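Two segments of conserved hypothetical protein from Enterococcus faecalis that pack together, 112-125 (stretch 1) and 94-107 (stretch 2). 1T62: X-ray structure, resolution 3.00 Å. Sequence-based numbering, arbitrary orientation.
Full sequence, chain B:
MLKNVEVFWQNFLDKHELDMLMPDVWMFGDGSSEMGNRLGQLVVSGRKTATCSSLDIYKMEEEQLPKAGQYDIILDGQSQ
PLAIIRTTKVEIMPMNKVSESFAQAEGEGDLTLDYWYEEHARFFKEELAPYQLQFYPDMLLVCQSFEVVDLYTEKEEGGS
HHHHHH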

ATOM      1  N   THR B 112     -11.990  -4.870 -24.504  1.00 44.31           N
ATOM      2  CA  THR B 112     -12.950  -4.239 -25.413  1.00 44.33           C
ATOM      3  C   THR B 112     -13.562  -3.053 -24.667  1.00 44.63           C
ATOM      4  O   THR B 112     -13.535  -3.034 -23.442  1.00 45.16           O
ATOM      5  CB  THR B 112     -14.059  -5.230 -25.828  1.00 46.26           C
ATOM      6  OG1 THR B 112     -15.130  -4.510 -26.448  1.00 46.81           O
ATOM      7  CG2 THR B 112     -14.582  -6.001 -24.622  1.00 44.89           C
ATOM      8  N   LEU B 113     -14.107  -2.064 -25.375  1.00 24.16           N
ATOM      9  CA  LEU B 113     -14.681  -0.898 -24.689  1.00 23.62           C
ATOM     10  C   LEU B 113     -15.813  -1.236 -23.728  1.00 24.30           C
ATOM     11  O   LEU B 113     -15.880  -0.692 -22.619  1.00 23.66           O
ATOM     12  CB  LEU B 113     -15.165   0.148 -25.688  1.00 21.03           C
ATOM     13  CG  LEU B 113     -14.070   1.083 -26.199  1.00 19.82           C
ATOM     14  CD1 LEU B 113     -14.652   2.051 -27.207  1.00 21.36           C
ATOM     15  CD2 LEU B 113     -13.469   1.843 -25.042  1.00 17.75           C
ATOM     16  N   ASP B 114     -16.701  -2.133 -24.145  1.00 47.47           N
ATOM     17  CA  ASP B 114     -17.814  -2.528 -23.295  1.00 49.83           C
ATOM     18  C   ASP B 114     -17.278  -3.021 -21.956  1.00 48.37           C
ATOM     19  O   ASP B 114     -17.866  -2.766 -20.905  1.00 48.83           O
ATOM     20  CB  ASP B 114     -18.640  -3.617 -23.973  1.00 71.12           C
ATOM     21  CG  ASP B 114     -19.342  -3.118 -25.219  1.00 75.31           C
ATOM     22  OD1 ASP B 114     -18.647  -2.747 -26.192  1.00 79.61           O
ATOM     23  OD2 ASP B 114     -20.591  -3.091 -25.223  1.00 79.93           O
ATOM     24  N   TYR B 115     -16.151  -3.722 -21.998  1.00 40.14           N
ATOM     25  CA  TYR B 115     -15.541  -4.228 -20.780  1.00 40.68           C
ATOM     26  C   TYR B 115     -14.820  -3.107 -20.046  1.00 36.93           C
ATOM     27  O   TYR B 115     -14.987  -2.933 -18.837  1.00 36.26           O
ATOM     28  CB  TYR B 115     -14.548  -5.350 -21.085  1.00 55.57           C
ATOM     29  CG  TYR B 115     -13.843  -5.838 -19.841  1.00 63.32           C
ATOM     30  CD1 TYR B 115     -12.737  -5.155 -19.327  1.00 67.68           C
ATOM     31  CD2 TYR B 115     -14.343  -6.922 -19.114  1.00 66.96           C
ATOM     32  CE1 TYR B 115     -12.156  -5.532 -18.119  1.00 72.25           C
ATOM     33  CE2 TYR B 115     -13.769  -7.307 -17.905  1.00 70.57           C
ATOM     34  CZ  TYR B 115     -12.680  -6.605 -17.411  1.00 72.56           C
ATOM     35  OH  TYR B 115     -12.135  -6.954 -16.194  1.00 73.87           O
ATOM     36  N   TRP B 116     -14.003  -2.361 -20.784  1.00 33.03           N
ATOM     37  CA  TRP B 116     -13.252  -1.254 -20.215  1.00 29.44           C
ATOM     38  C   TRP B 116     -14.238  -0.396 -19.446  1.00 26.90           C
ATOM     39  O   TRP B 116     -14.003  -0.003 -18.293  1.00 24.93           O
ATOM     40  CB  TRP B 116     -12.614  -0.419 -21.326  1.00 26.06           C
ATOM     41  CG  TRP B 116     -11.775   0.713 -20.820  1.00 27.94           C
ATOM     42  CD1 TRP B 116     -10.419   0.719 -20.646  1.00 28.78           C
ATOM     43  CD2 TRP B 116     -12.243   1.988 -20.366  1.00 28.55           C
ATOM     44  NE1 TRP B 116     -10.015   1.918 -20.107  1.00 29.67           N
ATOM     45  CE2 TRP B 116     -11.114   2.715 -19.925  1.00 28.48           C
ATOM     46  CE3 TRP B 116     -13.508   2.586 -20.288  1.00 28.77           C
ATOM     47  CZ2 TRP B 116     -11.213   4.009 -19.413  1.00 28.78           C
ATOM     48  CZ3 TRP B 116     -13.607   3.872 -19.782  1.00 28.19           C
ATOM     49  CH2 TRP B 116     -12.462   4.571 -19.348  1.00 29.44           C
ATOM     50  N   TYR B 117     -15.358  -0.122 -20.102  1.00 26.70           N
ATOM     51  CA  TYR B 117     -16.394   0.694 -19.511  1.00 26.16           C
ATOM     52  C   TYR B 117     -17.004   0.028 -18.284  1.00 24.24           C
ATOM     53  O   TYR B 117     -17.128   0.660 -17.243  1.00 25.35           O
ATOM     54  CB  TYR B 117     -17.465   0.995 -20.549  1.00 14.45           C
ATOM     55  CG  TYR B 117     -18.482   1.972 -20.050  1.00 16.23           C
ATOM     56  CD1 TYR B 117     -19.457   1.586 -19.132  1.00 16.74           C
ATOM     57  CD2 TYR B 117     -18.451   3.300 -20.467  1.00 16.43           C
ATOM     58  CE1 TYR B 117     -20.374   2.496 -18.645  1.00 15.73           C
ATOM     59  CE2 TYR B 117     -19.369   4.223 -19.980  1.00 15.53           C
ATOM     60  CZ  TYR B 117     -20.324   3.812 -19.074  1.00 16.20           C
ATOM     61  OH  TYR B 117     -21.233   4.723 -18.603  1.00 19.16           O
ATOM     62  N   GLU B 118     -17.387  -1.243 -18.393  1.00 14.25           N
ATOM     63  CA  GLU B 118     -17.964  -1.940 -17.242  1.00 16.97           C
ATOM     64  C   GLU B 118     -17.002  -1.888 -16.050  1.00 15.46           C
ATOM     65  O   GLU B 118     -17.395  -1.585 -14.916  1.00 14.33           O
ATOM     66  CB  GLU B 118     -18.271  -3.398 -17.577  1.00 37.39           C
ATOM     67  CG  GLU B 118     -19.009  -4.098 -16.450  1.00 44.39           C
ATOM     68  CD  GLU B 118     -19.252  -5.570 -16.719  1.00 49.70           C
ATOM     69  OE1 GLU B 118     -19.785  -6.257 -15.813  1.00 52.94           O
ATOM     70  OE2 GLU B 118     -18.914  -6.038 -17.831  1.00 51.35           O
ATOM     71  N   GLU B 119     -15.735  -2.178 -16.320  1.00 21.74           N
ATOM     72  CA  GLU B 119     -14.707  -2.150 -15.289  1.00 22.91           C
ATOM     73  C   GLU B 119     -14.737  -0.818 -14.539  1.00 19.45           C
ATOM     74  O   GLU B 119     -14.949  -0.784 -13.329  1.00 19.17           O
ATOM     75  CB  GLU B 119     -13.330  -2.373 -15.927  1.00 62.38           C
ATOM     76  CG  GLU B 119     -12.160  -2.386 -14.951  1.00 72.49           C
ATOM     77  CD  GLU B 119     -10.858  -2.842 -15.607  1.00 79.07           C
ATOM     78  OE1 GLU B 119     -10.510  -2.304 -16.680  1.00 80.23           O
ATOM     79  OE2 GLU B 119     -10.178  -3.733 -15.051  1.00 82.71           O
ATOM     80  N   HIS B 120     -14.551   0.277 -15.264  1.00 18.88           N
ATOM     81  CA  HIS B 120     -14.533   1.594 -14.649  1.00 18.65           C
ATOM     82  C   HIS B 120     -15.857   2.021 -14.015  1.00 17.88           C
ATOM     83  O   HIS B 120     -15.875   2.734 -13.005  1.00 17.77           O
ATOM     84  CB  HIS B 120     -14.079   2.635 -15.675  1.00 26.91           C
ATOM     85  CG  HIS B 120     -12.637   2.509 -16.056  1.00 29.27           C
ATOM     86  ND1 HIS B 120     -12.126   1.388 -16.677  1.00 31.27           N
ATOM     87  CD2 HIS B 120     -11.593   3.353 -15.884  1.00 29.72           C
ATOM     88  CE1 HIS B 120     -10.828   1.548 -16.871  1.00 32.07           C
ATOM     89  NE2 HIS B 120     -10.480   2.732 -16.400  1.00 32.54           N
ATOM     90  N   ALA B 121     -16.968   1.599 -14.609  1.00 18.63           N
ATOM     91  CA  ALA B 121     -18.276   1.947 -14.082  1.00 19.56           C
ATOM     92  C   ALA B 121     -18.307   1.499 -12.619  1.00 21.73           C
ATOM     93  O   ALA B 121     -18.676   2.257 -11.724  1.00 22.40           O
ATOM     94  CB  ALA B 121     -19.358   1.241 -14.891  1.00  1.00           C
ATOM     95  N   ARG B 122     -17.888   0.262 -12.389  1.00 22.16           N
ATOM     96  CA  ARG B 122     -17.846  -0.306 -11.049  1.00 26.66           C
ATOM     97  C   ARG B 122     -16.877   0.453 -10.141  1.00 26.66           C
ATOM     98  O   ARG B 122     -17.239   0.871  -9.043  1.00 28.13           O
ATOM     99  CB  ARG B 122     -17.437  -1.780 -11.128  1.00 41.60           C
ATOM    100  CG  ARG B 122     -17.308  -2.460  -9.785  1.00 49.19           C
ATOM    101  CD  ARG B 122     -17.312  -3.965  -9.938  1.00 56.72           C
ATOM    102  NE  ARG B 122     -16.300  -4.442 -10.880  1.00 62.40           N
ATOM    103  CZ  ARG B 122     -14.986  -4.278 -10.728  1.00 64.49           C
ATOM    104  NH1 ARG B 122     -14.504  -3.637  -9.661  1.00 63.10           N
ATOM    105  NH2 ARG B 122     -14.151  -4.770 -11.644  1.00 63.36           N
ATOM    106  N   PHE B 123     -15.645   0.617 -10.608  1.00 21.74           N
ATOM    107  CA  PHE B 123     -14.620   1.316  -9.854  1.00 21.44           C
ATOM    108  C   PHE B 123     -15.139   2.644  -9.304  1.00 21.49           C
ATOM    109  O   PHE B 123     -15.079   2.893  -8.101  1.00 23.22           O
ATOM    110  CB  PHE B 123     -13.405   1.575 -10.747  1.00 31.78           C
ATOM    111  CG  PHE B 123     -12.227   2.137 -10.011  1.00 33.46           C
ATOM    112  CD1 PHE B 123     -11.482   1.337  -9.151  1.00 33.86           C
ATOM    113  CD2 PHE B 123     -11.873   3.477 -10.156  1.00 33.58           C
ATOM    114  CE1 PHE B 123     -10.401   1.858  -8.444  1.00 33.84           C
ATOM    115  CE2 PHE B 123     -10.793   4.009  -9.451  1.00 32.60           C
ATOM    116  CZ  PHE B 123     -10.056   3.195  -8.593  1.00 31.76           C
ATOM    117  N   PHE B 124     -15.647   3.497 -10.185  1.00 29.12           N
ATOM    118  CA  PHE B 124     -16.155   4.791  -9.760  1.00 30.52           C
ATOM    119  C   PHE B 124     -17.447   4.665  -8.963  1.00 29.47           C
ATOM    120  O   PHE B 124     -17.751   5.510  -8.122  1.00 30.46           O
ATOM    121  CB  PHE B 124     -16.365   5.697 -10.970  1.00 33.90           C
ATOM    122  CG  PHE B 124     -15.098   6.011 -11.713  1.00 36.61           C
ATOM    123  CD1 PHE B 124     -14.868   5.478 -12.979  1.00 38.14           C
ATOM    124  CD2 PHE B 124     -14.130   6.838 -11.139  1.00 38.72           C
ATOM    125  CE1 PHE B 124     -13.695   5.761 -13.670  1.00 39.01           C
ATOM    126  CE2 PHE B 124     -12.949   7.131 -11.820  1.00 41.20           C
ATOM    127  CZ  PHE B 124     -12.731   6.591 -13.090  1.00 41.41           C
ATOM    128  N   LYS B 125     -18.211   3.613  -9.234  1.00 11.82           N
ATOM    129  CA  LYS B 125     -19.452   3.381  -8.503  1.00 13.19           C
ATOM    130  C   LYS B 125     -19.072   3.368  -7.027  1.00 10.82           C
ATOM    131  O   LYS B 125     -19.621   4.127  -6.217  1.00 10.01           O
ATOM    132  CB  LYS B 125     -20.053   2.025  -8.900  1.00 43.12           C
ATOM    133  CG  LYS B 125     -21.302   1.593  -8.126  1.00 50.31           C
ATOM    134  CD  LYS B 125     -22.483   2.519  -8.387  1.00 57.69           C
ATOM    135  CE  LYS B 125     -23.786   1.998  -7.768  1.00 62.12           C
ATOM    136  NZ  LYS B 125     -24.399   0.880  -8.542  1.00 63.45           N
TER
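Stretch 2 94-107: PMNKVSESFAQAEG

A recurring principle of helix packing is that one helix can offer successive turns to a partner that is not itself a single regular element, provided that a few large side chains make up the difference in shape. Stretch 1 is a regular helix from Leu113 onward, with Thr112 at its N-cap position. Stretch 2 begins near Pro94, makes a 3-10 segment at 95-97, extends through Val98 and Ser99, and enters a second helix at Glu100. Ser99 caps that helix, its OG accepting from Phe102 N at 3.2 Å. The two helices run in broadly the same sense but cross at 63°, with axes 10.6 Å apart at closest approach. The backbones come nearest where Leu113 CA lies 6.4 Å from Glu100 CA and Trp116 CA lies 6.9 Å from Ala103 CA. In all, 591 Å² is buried.

Met95 contributes the largest share. Its CA-to-CB bond points toward the helix of stretch 1, and chi1 and chi2, both t, extend the side chain to it. The methyl CE settles over the face of the Tyr117 ring, 3.6 Å from its centroid and only 5° off the normal, a CH-pi contact. The same CE lies 3.4 Å from Tyr117 O, 3.6 Å from His120 CB and 3.3 Å from Ala121 N, so the methyl touches backbone as well as side chains. Met95 SD reaches Phe124 CD1 at 4.2 Å, a turn further along. The edge of the Tyr117 ring meets the adjoining backbone, CE2 lying 3.8 Å from Asn96 CA.

Trp116 is the counterpart from stretch 1. Its indole reaches both the 3-10 segment and the helix of stretch 2. Ala103 CB sits over one face, 3.3 Å from Trp116 CD1; a side chain this small lets the helix backbone come close to the indole. Trp116 CZ3 packs 3.6 Å from Val98 CG2, and Trp116 CZ2 meets the edge of the Phe102 ring, 3.8 Å from CE1. At the indole edge, NE1 lies 3.6 Å from Glu106 CB, a contact and not a hydrogen bond.

Leu113 closes the N-terminal side of the contact, its CD1 3.8 Å from Val98 O and its CD2 3.9 Å from Val98 CG2. Among these largely apolar contacts there is a single cross-stretch hydrogen bond, from His120 NE2 to Glu106 OE1 at 3.0 Å. His120 ND1 donates to Trp116 O at 2.8 Å, so the imidazole is held by its own helix while it reaches across to the other stretch.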

ATOM      1  N   PRO B  94     -16.411  12.825 -21.154  1.00 19.35           N
ATOM      2  CA  PRO B  94     -17.523  12.020 -20.634  1.00 18.87           C
ATOM      3  C   PRO B  94     -17.156  10.550 -20.727  1.00 19.01           C
ATOM      4  O   PRO B  94     -16.631  10.112 -21.749  1.00 18.38           O
ATOM      5  CB  PRO B  94     -18.673  12.379 -21.565  1.00 17.21           C
ATOM      6  CG  PRO B  94     -18.305  13.750 -22.056  1.00 17.72           C
ATOM      7  CD  PRO B  94     -16.842  13.581 -22.336  1.00 18.17           C
ATOM      8  N   MET B  95     -17.440   9.782 -19.680  1.00 22.97           N
ATOM      9  CA  MET B  95     -17.082   8.372 -19.688  1.00 24.67           C
ATOM     10  C   MET B  95     -17.605   7.584 -20.882  1.00 25.70           C
ATOM     11  O   MET B  95     -16.894   6.744 -21.424  1.00 26.59           O
ATOM     12  CB  MET B  95     -17.536   7.697 -18.405  1.00 20.46           C
ATOM     13  CG  MET B  95     -16.794   6.416 -18.177  1.00 25.25           C
ATOM     14  SD  MET B  95     -17.097   5.752 -16.559  1.00 29.09           S
ATOM     15  CE  MET B  95     -17.209   4.006 -16.925  1.00 28.94           C
ATOM     16  N   ASN B  96     -18.840   7.862 -21.291  1.00 31.55           N
ATOM     17  CA  ASN B  96     -19.472   7.175 -22.418  1.00 32.90           C
ATOM     18  C   ASN B  96     -18.909   7.588 -23.774  1.00 32.99           C
ATOM     19  O   ASN B  96     -19.360   7.101 -24.810  1.00 35.02           O
ATOM     20  CB  ASN B  96     -20.981   7.433 -22.406  1.00 22.47           C
ATOM     21  CG  ASN B  96     -21.325   8.907 -22.545  1.00 25.34           C
ATOM     22  OD1 ASN B  96     -22.481   9.297 -22.405  1.00 29.13           O
ATOM     23  ND2 ASN B  96     -20.327   9.729 -22.826  1.00 27.24           N
ATOM     24  N   LYS B  97     -17.925   8.484 -23.761  1.00 25.91           N
ATOM     25  CA  LYS B  97     -17.297   8.979 -24.984  1.00 26.22           C
ATOM     26  C   LYS B  97     -15.824   8.596 -25.111  1.00 21.54           C
ATOM     27  O   LYS B  97     -15.142   9.104 -25.992  1.00 23.22           O
ATOM     28  CB  LYS B  97     -17.409  10.507 -25.046  1.00 35.65           C
ATOM     29  CG  LYS B  97     -18.536  11.036 -25.927  1.00 46.96           C
ATOM     30  CD  LYS B  97     -18.785  12.542 -25.722  1.00 57.04           C
ATOM     31  CE  LYS B  97     -17.537  13.410 -25.979  1.00 63.70           C
ATOM     32  NZ  LYS B  97     -17.775  14.887 -25.781  1.00 65.42           N
ATOM     33  N   VAL B  98     -15.315   7.712 -24.255  1.00 16.76           N
ATOM     34  CA  VAL B  98     -13.900   7.356 -24.353  1.00 18.17           C
ATOM     35  C   VAL B  98     -13.566   6.543 -25.610  1.00 11.73           C
ATOM     36  O   VAL B  98     -14.309   5.640 -26.003  1.00 10.18           O
ATOM     37  CB  VAL B  98     -13.412   6.570 -23.105  1.00 38.28           C
ATOM     38  CG1 VAL B  98     -13.831   7.294 -21.834  1.00 40.77           C
ATOM     39  CG2 VAL B  98     -13.947   5.152 -23.131  1.00 39.76           C
ATOM     40  N   SER B  99     -12.436   6.878 -26.231  1.00  8.66           N
ATOM     41  CA  SER B  99     -11.958   6.205 -27.441  1.00  9.79           C
ATOM     42  C   SER B  99     -11.148   4.990 -27.045  1.00 12.35           C
ATOM     43  O   SER B  99     -10.550   4.981 -25.974  1.00 11.98           O
ATOM     44  CB  SER B  99     -11.043   7.128 -28.224  1.00 19.06           C
ATOM     45  OG  SER B  99      -9.844   7.342 -27.502  1.00 15.45           O
ATOM     46  N   GLU B 100     -11.108   3.972 -27.897  1.00 36.42           N
ATOM     47  CA  GLU B 100     -10.328   2.788 -27.570  1.00 40.45           C
ATOM     48  C   GLU B 100      -8.867   3.213 -27.417  1.00 41.24           C
ATOM     49  O   GLU B 100      -8.066   2.544 -26.755  1.00 42.72           O
ATOM     50  CB  GLU B 100     -10.473   1.737 -28.664  1.00 40.51           C
ATOM     51  CG  GLU B 100     -10.252   2.251 -30.062  1.00 48.76           C
ATOM     52  CD  GLU B 100     -10.219   1.127 -31.081  1.00 53.94           C
ATOM     53  OE1 GLU B 100     -10.251   1.417 -32.300  1.00 57.48           O
ATOM     54  OE2 GLU B 100     -10.154  -0.051 -30.662  1.00 55.74           O
ATOM     55  N   SER B 101      -8.545   4.349 -28.031  1.00 32.74           N
ATOM     56  CA  SER B 101      -7.210   4.935 -27.987  1.00 30.80           C
ATOM     57  C   SER B 101      -6.808   5.143 -26.533  1.00 29.87           C
ATOM     58  O   SER B 101      -5.757   4.688 -26.082  1.00 28.88           O
ATOM     59  CB  SER B 101      -7.234   6.279 -28.719  1.00 31.06           C
ATOM     60  OG  SER B 101      -6.016   6.985 -28.579  1.00 33.78           O
ATOM     61  N   PHE B 102      -7.659   5.841 -25.795  1.00 17.27           N
ATOM     62  CA  PHE B 102      -7.388   6.100 -24.399  1.00 16.07           C
ATOM     63  C   PHE B 102      -7.392   4.808 -23.581  1.00 15.84           C
ATOM     64  O   PHE B 102      -6.619   4.676 -22.630  1.00 15.43           O
ATOM     65  CB  PHE B 102      -8.416   7.099 -23.836  1.00 17.13           C
ATOM     66  CG  PHE B 102      -8.270   7.370 -22.355  1.00 12.20           C
ATOM     67  CD1 PHE B 102      -8.904   6.558 -21.412  1.00 10.57           C
ATOM     68  CD2 PHE B 102      -7.480   8.414 -21.902  1.00  8.41           C
ATOM     69  CE1 PHE B 102      -8.750   6.785 -20.035  1.00  9.94           C
ATOM     70  CE2 PHE B 102      -7.317   8.648 -20.525  1.00  8.99           C
ATOM     71  CZ  PHE B 102      -7.956   7.827 -19.591  1.00  7.87           C
ATOM     72  N   ALA B 103      -8.242   3.852 -23.948  1.00 20.41           N
ATOM     73  CA  ALA B 103      -8.316   2.610 -23.193  1.00 21.61           C
ATOM     74  C   ALA B 103      -7.049   1.768 -23.301  1.00 23.27           C
ATOM     75  O   ALA B 103      -6.642   1.138 -22.327  1.00 25.94           O
ATOM     76  CB  ALA B 103      -9.511   1.811 -23.626  1.00  1.00           C
ATOM     77  N   GLN B 104      -6.422   1.749 -24.471  1.00 26.96           N
ATOM     78  CA  GLN B 104      -5.201   0.970 -24.642  1.00 28.43           C
ATOM     79  C   GLN B 104      -4.088   1.637 -23.831  1.00 28.94           C
ATOM     80  O   GLN B 104      -3.265   0.967 -23.185  1.00 29.38           O
ATOM     81  CB  GLN B 104      -4.836   0.878 -26.131  1.00 65.34           C
ATOM     82  CG  GLN B 104      -5.976   0.308 -26.983  1.00 67.24           C
ATOM     83  CD  GLN B 104      -5.576   0.023 -28.420  1.00 69.93           C
ATOM     84  OE1 GLN B 104      -4.855   0.804 -29.046  1.00 70.81           O
ATOM     85  NE2 GLN B 104      -6.061  -1.094 -28.956  1.00 67.92           N
ATOM     86  N   ALA B 105      -4.081   2.965 -23.860  1.00 15.37           N
ATOM     87  CA  ALA B 105      -3.110   3.731 -23.102  1.00 14.26           C
ATOM     88  C   ALA B 105      -3.319   3.430 -21.615  1.00 15.03           C
ATOM     89  O   ALA B 105      -2.361   3.355 -20.844  1.00 14.14           O
ATOM     90  CB  ALA B 105      -3.314   5.193 -23.357  1.00  1.00           C
ATOM     91  N   GLU B 106      -4.589   3.247 -21.240  1.00 17.42           N
ATOM     92  CA  GLU B 106      -5.035   2.965 -19.871  1.00 16.65           C
ATOM     93  C   GLU B 106      -4.560   1.621 -19.332  1.00 16.45           C
ATOM     94  O   GLU B 106      -4.594   1.384 -18.114  1.00 13.41           O
ATOM     95  CB  GLU B 106      -6.558   3.010 -19.826  1.00 43.69           C
ATOM     96  CG  GLU B 106      -7.132   4.075 -18.927  1.00 45.40           C
ATOM     97  CD  GLU B 106      -7.418   3.574 -17.527  1.00 47.53           C
ATOM     98  OE1 GLU B 106      -8.014   4.340 -16.741  1.00 46.10           O
ATOM     99  OE2 GLU B 106      -7.051   2.422 -17.207  1.00 51.37           O
ATOM    100  N   GLY B 107      -4.134   0.742 -20.244  1.00 36.92           N
ATOM    101  CA  GLY B 107      -3.658  -0.578 -19.857  1.00 38.08           C
ATOM    102  C   GLY B 107      -4.268  -1.716 -20.654  1.00 37.78           C
ATOM    103  O   GLY B 107      -4.001  -2.889 -20.387  1.00 36.55           O
TER